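Local coordinates for uncharacterized protein (Bacteroides fragilis, PDB 3EWL) that is of unknown function but carries a thioredoxin-like domain with a CxxC pair at a helix start, consistent with a role in thiol-disulfide chemistry, at residues R108-Y114 with L124-S128; K6-F10 with Q103-I107. All coordinates share one frame; numbering follows the deposited sequence.

Interaction 1 of 2, residues R108-Y114 with L124-S128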
ATOM      1  N   ARG A 108       6.996   7.451  -8.465  1.00 26.90           N
ATOM      2  CA  ARG A 108       7.271   7.794  -9.868  1.00 27.92           C
ATOM      3  C   ARG A 108       6.029   7.692 -10.745  1.00 27.20           C
ATOM      4  O   ARG A 108       5.981   8.289 -11.800  1.00 27.65           O
ATOM      5  CB  ARG A 108       8.290   6.838 -10.494  1.00 28.66           C
ATOM      6  CG  ARG A 108       9.525   6.567  -9.704  1.00 32.89           C
ATOM      7  CD  ARG A 108      10.500   5.773 -10.593  1.00 39.83           C
ATOM      8  NE  ARG A 108      10.189   4.350 -10.837  1.00 43.59           N
ATOM      9  CZ  ARG A 108       9.927   3.797 -12.033  1.00 45.37           C
ATOM     10  NH1 ARG A 108       9.699   2.489 -12.118  1.00 47.56           N
ATOM     11  NH2 ARG A 108       9.889   4.521 -13.144  1.00 42.43           N
ATOM     12  N   ALA A 109       5.061   6.890 -10.313  1.00 26.03           N
ATOM     13  CA  ALA A 109       3.946   6.432 -11.147  1.00 25.13           C
ATOM     14  C   ALA A 109       2.946   5.747 -10.219  1.00 24.45           C
ATOM     15  O   ALA A 109       3.284   5.455  -9.065  1.00 24.31           O
ATOM     16  CB  ALA A 109       4.429   5.447 -12.206  1.00 24.04           C
ATOM     17  N   THR A 110       1.717   5.517 -10.695  1.00 24.19           N
ATOM     18  CA  THR A 110       0.766   4.708  -9.922  1.00 23.96           C
ATOM     19  C   THR A 110       0.479   3.499 -10.738  1.00 22.98           C
ATOM     20  O   THR A 110       0.157   3.627 -11.905  1.00 22.46           O
ATOM     21  CB  THR A 110      -0.547   5.447  -9.561  1.00 23.64           C
ATOM     22  OG1 THR A 110      -1.225   5.852 -10.754  1.00 23.97           O
ATOM     23  CG2 THR A 110      -0.266   6.666  -8.720  1.00 24.25           C
ATOM     24  N   PRO A 111       0.581   2.306 -10.136  1.00 22.33           N
ATOM     25  CA  PRO A 111       0.907   1.995  -8.731  1.00 22.40           C
ATOM     26  C   PRO A 111       2.414   2.043  -8.493  1.00 22.17           C
ATOM     27  O   PRO A 111       3.183   1.862  -9.411  1.00 21.05           O
ATOM     28  CB  PRO A 111       0.402   0.555  -8.564  1.00 22.65           C
ATOM     29  CG  PRO A 111       0.558  -0.065  -9.972  1.00 21.78           C
ATOM     30  CD  PRO A 111       0.262   1.091 -10.930  1.00 22.25           C
ATOM     31  N   THR A 112       2.826   2.362  -7.281  1.00 21.92           N
ATOM     32  CA  THR A 112       4.194   2.090  -6.852  1.00 21.04           C
ATOM     33  C   THR A 112       4.053   1.211  -5.583  1.00 21.20           C
ATOM     34  O   THR A 112       3.268   1.492  -4.669  1.00 21.14           O
ATOM     35  CB  THR A 112       4.956   3.397  -6.506  1.00 22.57           C
ATOM     36  OG1 THR A 112       5.026   4.266  -7.660  1.00 24.84           O
ATOM     37  CG2 THR A 112       6.384   3.100  -5.960  1.00 21.90           C
ATOM     38  N   ILE A 113       4.838   0.157  -5.524  1.00 20.45           N
ATOM     39  CA  ILE A 113       4.689  -0.811  -4.492  1.00 20.67           C
ATOM     40  C   ILE A 113       6.014  -0.931  -3.733  1.00 21.31           C
ATOM     41  O   ILE A 113       7.105  -0.986  -4.360  1.00 19.55           O
ATOM     42  CB  ILE A 113       4.329  -2.138  -5.128  1.00 20.04           C
ATOM     43  CG1 ILE A 113       2.993  -2.023  -5.873  1.00 22.83           C
ATOM     44  CG2 ILE A 113       4.222  -3.239  -4.082  1.00 21.46           C
ATOM     45  CD1 ILE A 113       3.067  -2.510  -7.306  1.00 27.00           C
ATOM     46  N   TYR A 114       5.897  -1.018  -2.410  1.00 20.40           N
ATOM     47  CA  TYR A 114       7.008  -1.353  -1.527  1.00 22.14           C
ATOM     48  C   TYR A 114       6.617  -2.546  -0.653  1.00 21.41           C
ATOM     49  O   TYR A 114       5.486  -2.624  -0.163  1.00 21.99           O
ATOM     50  CB  TYR A 114       7.367  -0.149  -0.600  1.00 21.99           C
ATOM     51  CG  TYR A 114       8.016   1.060  -1.263  1.00 23.51           C
ATOM     52  CD1 TYR A 114       9.296   1.479  -0.876  1.00 26.61           C
ATOM     53  CD2 TYR A 114       7.362   1.804  -2.236  1.00 25.48           C
ATOM     54  CE1 TYR A 114       9.894   2.596  -1.439  1.00 26.30           C
ATOM     55  CE2 TYR A 114       7.985   2.911  -2.825  1.00 26.50           C
ATOM     56  CZ  TYR A 114       9.255   3.282  -2.415  1.00 27.05           C
ATOM     57  OH  TYR A 114       9.917   4.366  -2.949  1.00 32.86           O
ATOM     58  N   LEU A 124      11.618  -4.641  -0.238  1.00 23.65           N
ATOM     59  CA  LEU A 124      11.581  -4.452  -1.690  1.00 23.01           C
ATOM     60  C   LEU A 124      11.099  -3.045  -1.947  1.00 23.35           C
ATOM     61  O   LEU A 124      10.050  -2.638  -1.415  1.00 23.15           O
ATOM     62  CB  LEU A 124      10.668  -5.462  -2.420  1.00 21.18           C
ATOM     63  CG  LEU A 124      11.010  -6.948  -2.476  1.00 22.22           C
ATOM     64  CD1 LEU A 124       9.899  -7.696  -3.226  1.00 21.17           C
ATOM     65  CD2 LEU A 124      12.364  -7.197  -3.178  1.00 21.57           C
ATOM     66  N   LYS A 125      11.866  -2.318  -2.762  1.00 24.00           N
ATOM     67  CA  LYS A 125      11.600  -0.919  -3.089  1.00 25.13           C
ATOM     68  C   LYS A 125      11.029  -0.729  -4.515  1.00 25.41           C
ATOM     69  O   LYS A 125      11.602  -1.227  -5.465  1.00 26.26           O
ATOM     70  CB  LYS A 125      12.874  -0.080  -2.891  1.00 24.73           C
ATOM     71  CG  LYS A 125      12.906   1.162  -3.791  1.00 27.98           C
ATOM     72  CD  LYS A 125      13.691   2.307  -3.258  1.00 30.99           C
ATOM     73  CE  LYS A 125      13.297   3.532  -4.069  1.00 32.31           C
ATOM     74  NZ  LYS A 125      13.648   4.723  -3.305  1.00 35.35           N
ATOM     75  N   ASP A 126       9.900  -0.030  -4.669  1.00 25.90           N
ATOM     76  CA  ASP A 126       9.338   0.255  -6.007  1.00 26.76           C
ATOM     77  C   ASP A 126       9.377  -1.009  -6.887  1.00 28.21           C
ATOM     78  O   ASP A 126       9.956  -1.028  -7.998  1.00 29.13           O
ATOM     79  CB  ASP A 126      10.113   1.380  -6.685  1.00 26.47           C
ATOM     80  CG  ASP A 126       9.493   1.813  -8.031  1.00 28.34           C
ATOM     81  OD1 ASP A 126       8.338   1.430  -8.337  1.00 28.12           O
ATOM     82  OD2 ASP A 126      10.162   2.581  -8.770  1.00 30.78           O
ATOM     83  N   THR A 127       8.736  -2.055  -6.396  1.00 28.40           N
ATOM     84  CA  THR A 127       8.955  -3.379  -6.918  1.00 29.44           C
ATOM     85  C   THR A 127       7.831  -3.824  -7.871  1.00 29.86           C
ATOM     86  O   THR A 127       6.924  -3.022  -8.215  1.00 30.02           O
ATOM     87  CB  THR A 127       9.225  -4.332  -5.727  1.00 29.46           C
ATOM     88  OG1 THR A 127       9.602  -5.621  -6.202  1.00 29.67           O
ATOM     89  CG2 THR A 127       8.000  -4.423  -4.803  1.00 32.10           C
ATOM     90  N   SER A 128       7.917  -5.067  -8.336  1.00 29.79           N
ATOM     91  CA  SER A 128       6.912  -5.627  -9.236  1.00 30.87           C
ATOM     92  C   SER A 128       6.306  -6.946  -8.780  1.00 30.10           C
ATOM     93  O   SER A 128       6.832  -7.605  -7.883  1.00 29.53           O
ATOM     94  CB  SER A 128       7.485  -5.801 -10.643  1.00 31.06           C
ATOM     95  OG  SER A 128       7.183  -4.652 -11.432  1.00 35.59           O
TER
HETATM   96  O   HOH W   1       6.968   3.705  -9.332  1.00 34.72           O
HETATM   97  O   HOH W   2       6.373  -0.327  -7.937  1.00 16.41           O
HETATM   98  O   HOH W   3      11.539   6.722  -1.794  1.00 36.86           O
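Asp126, Tyr114 and Ile113 bury the most surface where the end of the 124-128 segment peels away from strand 112-116. The backbone amide of Asp126 lies over the centre of the Tyr114 ring, its N 3.8 Å above the ring plane, so one face of the phenol lies against the backbone at Asp126. Lys125 runs alongside the same ring and points the same way; its CE comes to 3.7 Å from Tyr114 OH, and a water bridges that hydroxyl and, weakly, Lys125 NZ. The carboxylate of Asp126 extends with CG anti to the backbone N (chi1 -175°), which carries it back over Thr112 to Arg108. There OD2 accepts a nearly straight salt-bridge hydrogen bond from Arg108 NE, 2.7 Å long, through its syn lone pair and in the guanidinium plane, although the two flat groups are turned 55° apart; NH1 adds a weak second bond. OD1 takes two waters: one also donates to Thr112 OG1, the other accepts from Ile113 N and donates to Thr127 O. Both carboxylate oxygens are thus engaged, and the aspartate ties the chain after strand 122-124 to residues 108-113. Ile113 O receives Thr127 N at 2.8 Å, while Asp126 N, also close, has a poor angle for bonding. Thr127 CG2 rests 4.0 Å from Ile113 CG2, and its hydroxyl is bonded to Gln131. Thr112 OG1 also bonds Ala109 O, 2.5 Å away, spanning the cis peptide before Pro111; a cis proline at this place is a hallmark of thioredoxin folds, and the Pro111 side chain touches Cys42 of the CxxC pair. Strand 112-116 pairs with strands 29-34 and 122-124, while Ile113 packs against helices 40-50 and 129-137.

Interaction 2 of 2, residues K6-F10 with Q103-I107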
ATOM      1  N   LYS A   6      14.541   2.099   7.168  1.00 26.78           N
ATOM      2  CA  LYS A   6      13.244   2.251   7.825  1.00 26.56           C
ATOM      3  C   LYS A   6      12.287   3.046   6.900  1.00 25.83           C
ATOM      4  O   LYS A   6      12.540   4.201   6.547  1.00 25.84           O
ATOM      5  CB  LYS A   6      13.393   2.941   9.188  1.00 27.50           C
ATOM      6  CG  LYS A   6      12.075   3.087   9.940  1.00 29.53           C
ATOM      7  CD  LYS A   6      12.257   3.370  11.436  1.00 36.91           C
ATOM      8  CE  LYS A   6      12.065   4.856  11.723  1.00 39.92           C
ATOM      9  NZ  LYS A   6      11.132   5.131  12.855  1.00 42.67           N
ATOM     10  N   ALA A   7      11.204   2.398   6.492  1.00 24.08           N
ATOM     11  CA  ALA A   7      10.208   3.027   5.652  1.00 22.41           C
ATOM     12  C   ALA A   7       9.737   4.302   6.362  1.00 21.94           C
ATOM     13  O   ALA A   7       9.513   4.275   7.579  1.00 20.84           O
ATOM     14  CB  ALA A   7       9.060   2.089   5.459  1.00 21.40           C
ATOM     15  N   ALA A   8       9.667   5.425   5.634  1.00 20.69           N
ATOM     16  CA  ALA A   8       9.100   6.659   6.192  1.00 21.23           C
ATOM     17  C   ALA A   8       7.663   6.478   6.739  1.00 21.26           C
ATOM     18  O   ALA A   8       6.784   5.892   6.094  1.00 19.60           O
ATOM     19  CB  ALA A   8       9.143   7.807   5.174  1.00 20.45           C
ATOM     20  N   ASP A   9       7.448   6.983   7.953  1.00 22.03           N
ATOM     21  CA  ASP A   9       6.153   6.943   8.592  1.00 22.20           C
ATOM     22  C   ASP A   9       5.299   8.132   8.145  1.00 22.70           C
ATOM     23  O   ASP A   9       5.819   9.216   7.806  1.00 23.03           O
ATOM     24  CB  ASP A   9       6.351   6.922  10.114  1.00 23.41           C
ATOM     25  CG  ASP A   9       5.165   6.331  10.858  1.00 23.75           C
ATOM     26  OD1 ASP A   9       4.254   5.768  10.187  1.00 24.18           O
ATOM     27  OD2 ASP A   9       5.141   6.436  12.126  1.00 21.44           O
ATOM     28  N   PHE A  10       3.992   7.917   8.119  1.00 21.76           N
ATOM     29  CA  PHE A  10       3.009   8.959   7.773  1.00 21.79           C
ATOM     30  C   PHE A  10       1.659   8.591   8.375  1.00 20.84           C
ATOM     31  O   PHE A  10       1.436   7.442   8.785  1.00 20.65           O
ATOM     32  CB  PHE A  10       2.842   9.065   6.244  1.00 20.49           C
ATOM     33  CG  PHE A  10       2.582   7.750   5.587  1.00 20.85           C
ATOM     34  CD1 PHE A  10       1.276   7.317   5.337  1.00 21.67           C
ATOM     35  CD2 PHE A  10       3.643   6.933   5.210  1.00 19.44           C
ATOM     36  CE1 PHE A  10       1.041   6.085   4.733  1.00 20.06           C
ATOM     37  CE2 PHE A  10       3.408   5.666   4.612  1.00 19.33           C
ATOM     38  CZ  PHE A  10       2.113   5.265   4.373  1.00 19.26           C
ATOM     39  N   GLN A 103       8.164  14.477   0.048  1.00 22.70           N
ATOM     40  CA  GLN A 103       8.693  13.460  -0.845  1.00 23.54           C
ATOM     41  C   GLN A 103       9.118  12.205  -0.058  1.00 22.21           C
ATOM     42  O   GLN A 103      10.230  11.726  -0.217  1.00 21.19           O
ATOM     43  CB  GLN A 103       9.876  14.051  -1.609  1.00 25.06           C
ATOM     44  CG  GLN A 103      10.393  13.182  -2.678  1.00 31.74           C
ATOM     45  CD  GLN A 103       9.994  13.719  -4.022  1.00 39.87           C
ATOM     46  OE1 GLN A 103       9.515  12.976  -4.890  1.00 41.73           O
ATOM     47  NE2 GLN A 103      10.180  15.032  -4.206  1.00 41.91           N
ATOM     48  N   LEU A 104       8.242  11.704   0.819  1.00 19.96           N
ATOM     49  CA  LEU A 104       8.613  10.610   1.687  1.00 18.93           C
ATOM     50  C   LEU A 104       8.899   9.323   0.915  1.00 19.11           C
ATOM     51  O   LEU A 104       9.769   8.535   1.323  1.00 19.71           O
ATOM     52  CB  LEU A 104       7.555  10.360   2.785  1.00 16.74           C
ATOM     53  CG  LEU A 104       7.323  11.492   3.810  1.00 17.89           C
ATOM     54  CD1 LEU A 104       6.163  11.173   4.824  1.00 16.26           C
ATOM     55  CD2 LEU A 104       8.643  11.899   4.555  1.00 16.23           C
ATOM     56  N   TYR A 105       8.151   9.093  -0.161  1.00 19.57           N
ATOM     57  CA  TYR A 105       8.414   7.961  -1.066  1.00 20.46           C
ATOM     58  C   TYR A 105       8.532   8.532  -2.442  1.00 21.11           C
ATOM     59  O   TYR A 105       7.894   9.514  -2.732  1.00 20.20           O
ATOM     60  CB  TYR A 105       7.289   6.950  -1.031  1.00 20.09           C
ATOM     61  CG  TYR A 105       7.203   6.268   0.331  1.00 20.21           C
ATOM     62  CD1 TYR A 105       7.764   5.008   0.530  1.00 18.44           C
ATOM     63  CD2 TYR A 105       6.556   6.917   1.429  1.00 20.19           C
ATOM     64  CE1 TYR A 105       7.696   4.370   1.812  1.00 17.64           C
ATOM     65  CE2 TYR A 105       6.472   6.292   2.708  1.00 20.50           C
ATOM     66  CZ  TYR A 105       7.047   5.020   2.891  1.00 19.32           C
ATOM     67  OH  TYR A 105       6.979   4.403   4.142  1.00 19.69           O
ATOM     68  N   ASP A 106       9.370   7.920  -3.276  1.00 22.71           N
ATOM     69  CA  ASP A 106       9.520   8.350  -4.673  1.00 24.49           C
ATOM     70  C   ASP A 106       8.402   7.677  -5.470  1.00 24.86           C
ATOM     71  O   ASP A 106       8.538   6.534  -5.957  1.00 25.53           O
ATOM     72  CB  ASP A 106      10.900   7.982  -5.225  1.00 24.90           C
ATOM     73  CG  ASP A 106      11.124   8.495  -6.683  1.00 28.97           C
ATOM     74  OD1 ASP A 106      10.352   9.358  -7.170  1.00 31.69           O
ATOM     75  OD2 ASP A 106      12.074   8.008  -7.340  1.00 33.22           O
ATOM     76  N   ILE A 107       7.264   8.342  -5.546  1.00 25.07           N
ATOM     77  CA  ILE A 107       6.117   7.695  -6.210  1.00 25.76           C
ATOM     78  C   ILE A 107       6.168   8.155  -7.681  1.00 26.79           C
ATOM     79  O   ILE A 107       5.502   9.138  -8.071  1.00 27.41           O
ATOM     80  CB  ILE A 107       4.771   7.958  -5.452  1.00 25.43           C
ATOM     81  CG1 ILE A 107       4.797   7.262  -4.081  1.00 24.08           C
ATOM     82  CG2 ILE A 107       3.535   7.512  -6.268  1.00 24.36           C
ATOM     83  CD1 ILE A 107       3.843   7.851  -3.083  1.00 23.17           C
TER
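The Tyr105 ring meets the 6-10 segment with its edge: Ala8 O and Ala7 CB both lie near the ring plane around the hydroxyl. Tyr105 OH donates a very short hydrogen bond, 2.5 Å, to Ala8 O, and Ala7 CB stands 3.4 Å from the same OH. Phe10 meets the same end of the ring, roughly opposite Ala7 CB. The planes of the two rings are nearly perpendicular, at 88°, with centroids 5.9 Å apart and an oblique approach. The closest atoms of the pair are Phe10 CE2 and Tyr105 CE2, 3.7 Å apart. Tyr105 OH lies in the plane of the Phe10 ring, at its edge. Phe10 reaches this place because its CG sits between the backbone N and the carbonyl carbon (chi1 51°), which brings its CE2 edge against Tyr105 CE2. Ala8 points its methyl at the 103-107 segment, where Ala8 CB is 3.8 Å from Leu104 CB and nearly as close to Tyr105 CE2. Leu104 continues the apolar patch with its CD1, which lies 3.6 Å from Asp9 O and also reaches Phe10 CB. Asp9 CB points away from the 103-107 segment, and OD2 is hydrogen-bonded to Ser23. The single hydrogen bond across the contact therefore comes from one hydroxyl; the remaining contacts are mainly between apolar groups. Gln103 ends helix 98-101 in a Schellman motif, which leads directly into Leu104. Ile99 of that helix touches both Leu104 and Phe10, Met22 covers Tyr105 and Phe10, and Leu32 of strand 29-34 meets Tyr105. The contact thus fastens the N-terminal chain before strand 11-13 onto the linker that runs from helix 98-101 to strand 112-116.

The two contacts are joined through Tyr105 and Tyr114, whose rings meet edge-to-face, and through Ile107, which packs on Thr112. Interaction 2 ends at residue 107 and interaction 1 opens at 108, so one continuous connection to strand 112-116 serves both. Each is partly buried, but the chemistry differs. In interaction 1 the exposed Arg108 forms a salt bridge and two waters donate to the other carboxylate oxygen of Asp126, in the loop after strand 122-124, whereas interaction 2 is largely apolar, with one tyrosine hydroxyl bond. Interaction 1 joins neighbouring parts of the chain near the C-terminal helix 129-137; interaction 2 brings in the distant N-terminal segment.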